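Local coordinates for HTH hxlR-type domain-containing protein (Enterococcus faecalis, PDB 1Z7U) that is a putative transcriptional regulator of the winged-helix-turn-helix class that probably binds DNA, at residues D46-Q50 with R51-D55. Numbering follows the deposited sequence.
Sequences DGITQ and RVLTD
Thr49 meets Val52 at the N-cap of helix 50-63, where the turn of the helix-turn-helix motif passes into its second helix, in this class usually the DNA-recognition helix. The Thr49 hydroxyl, set between its own backbone N and carbonyl carbon (chi1 62°), reaches forward to the open first turn of the helix and accepts a weak hydrogen bond from Val52 N, OG1 to N 3.4 Å. Threonine suits this place because its short side chain offers an acceptor to a first-turn amide, for which the helix has no residue four positions earlier to supply a carbonyl. The regular ladder begins beside it, with Leu53 N donating almost straight to Thr49 O at 2.9 Å and Thr54 N to Gln50 O at 3.0 Å.

Ile48, the last residue before the cap, directs its side chain at the first turn, against Val52 and Leu53. From CB, CG1 extends to pack on Val52 CG1 at 3.8 Å; CD1 continues alongside the helix to Leu53 CA, also 3.8 Å away, and to Leu53 CB. A long branched apolar chain fits here, for Trp23 lies against both Ile48 and Val52, while Leu53 packs on Leu41 and Met42 of helix 38-44, joining the two helices of the motif.

Gln50 bends at its second torsion (chi2 62°), which sets the amide beside Thr54. Glutamine is long enough for NE2 to hydrogen-bond Asn38 OD1 of helix 38-44 while, the side chains crossing at about a right angle, Gln50 OE1 makes a tight van der Waals contact with the methyl carbon Thr54 CG2 at 3.1 Å.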
# COMPACT_ATOMS: atom_id res chain seq x y z
N ASP A 46 -15.99 2.51 -18.50
CA ASP A 46 -16.10 2.18 -19.91
C ASP A 46 -15.58 0.79 -20.25
O ASP A 46 -14.39 0.49 -20.08
CB ASP A 46 -15.39 3.23 -20.77
CG ASP A 46 -16.23 3.69 -21.95
OD1 ASP A 46 -15.94 3.27 -23.10
OD2 ASP A 46 -17.20 4.45 -21.72
N GLY A 47 -16.47 -0.06 -20.75
CA GLY A 47 -16.08 -1.38 -21.23
C GLY A 47 -16.25 -2.50 -20.22
O GLY A 47 -15.92 -3.65 -20.52
N ILE A 48 -16.74 -2.16 -19.03
CA ILE A 48 -17.10 -3.17 -18.03
C ILE A 48 -18.48 -3.72 -18.38
O ILE A 48 -19.39 -2.98 -18.74
CB ILE A 48 -17.09 -2.61 -16.57
CG1 ILE A 48 -16.96 -3.76 -15.56
CG2 ILE A 48 -18.32 -1.76 -16.29
CD1 ILE A 48 -16.69 -3.33 -14.12
N THR A 49 -18.60 -5.04 -18.28
CA THR A 49 -19.87 -5.70 -18.50
C THR A 49 -20.58 -5.84 -17.16
O THR A 49 -19.93 -5.76 -16.11
CB THR A 49 -19.68 -7.07 -19.18
OG1 THR A 49 -18.92 -7.93 -18.32
CG2 THR A 49 -18.96 -6.93 -20.53
N GLN A 50 -21.90 -6.03 -17.19
CA GLN A 50 -22.69 -6.19 -15.97
C GLN A 50 -22.26 -7.41 -15.16
O GLN A 50 -22.33 -7.40 -13.92
CB GLN A 50 -24.17 -6.31 -16.33
CG GLN A 50 -25.09 -6.41 -15.11
CD GLN A 50 -25.02 -5.18 -14.22
OE1 GLN A 50 -24.48 -5.23 -13.12
NE2 GLN A 50 -25.54 -4.07 -14.71
N ARG A 51 -21.84 -8.45 -15.86
CA ARG A 51 -21.37 -9.68 -15.23
C ARG A 51 -20.09 -9.39 -14.42
O ARG A 51 -20.00 -9.76 -13.24
CB ARG A 51 -21.13 -10.75 -16.28
CG ARG A 51 -21.16 -12.18 -15.75
CD ARG A 51 -21.20 -13.18 -16.91
NE ARG A 51 -22.54 -13.34 -17.48
CZ ARG A 51 -22.80 -13.88 -18.67
NH1 ARG A 51 -21.81 -14.31 -19.45
NH2 ARG A 51 -24.05 -13.96 -19.09
N VAL A 52 -19.13 -8.72 -15.05
CA VAL A 52 -17.90 -8.30 -14.36
C VAL A 52 -18.19 -7.35 -13.19
O VAL A 52 -17.70 -7.57 -12.08
CB VAL A 52 -16.83 -7.76 -15.35
CG1 VAL A 52 -15.64 -7.17 -14.62
CG2 VAL A 52 -16.37 -8.89 -16.27
N LEU A 53 -19.03 -6.34 -13.41
CA LEU A 53 -19.42 -5.39 -12.36
C LEU A 53 -20.00 -6.04 -11.10
O LEU A 53 -19.49 -5.80 -10.00
CB LEU A 53 -20.38 -4.33 -12.91
CG LEU A 53 -20.87 -3.21 -11.98
CD1 LEU A 53 -19.72 -2.38 -11.37
CD2 LEU A 53 -21.84 -2.33 -12.72
N THR A 54 -21.07 -6.83 -11.25
CA THR A 54 -21.68 -7.46 -10.07
C THR A 54 -20.69 -8.38 -9.36
O THR A 54 -20.65 -8.41 -8.12
CB THR A 54 -23.01 -8.21 -10.39
OG1 THR A 54 -22.79 -9.17 -11.44
CG2 THR A 54 -24.09 -7.25 -10.83
N ASP A 55 -19.89 -9.10 -10.13
CA ASP A 55 -18.83 -9.95 -9.58
C ASP A 55 -17.89 -9.17 -8.67
O ASP A 55 -17.67 -9.55 -7.52
CB ASP A 55 -18.03 -10.64 -10.71
CG ASP A 55 -16.94 -11.58 -10.18
OD1 ASP A 55 -17.28 -12.68 -9.69
OD2 ASP A 55 -15.75 -11.21 -10.26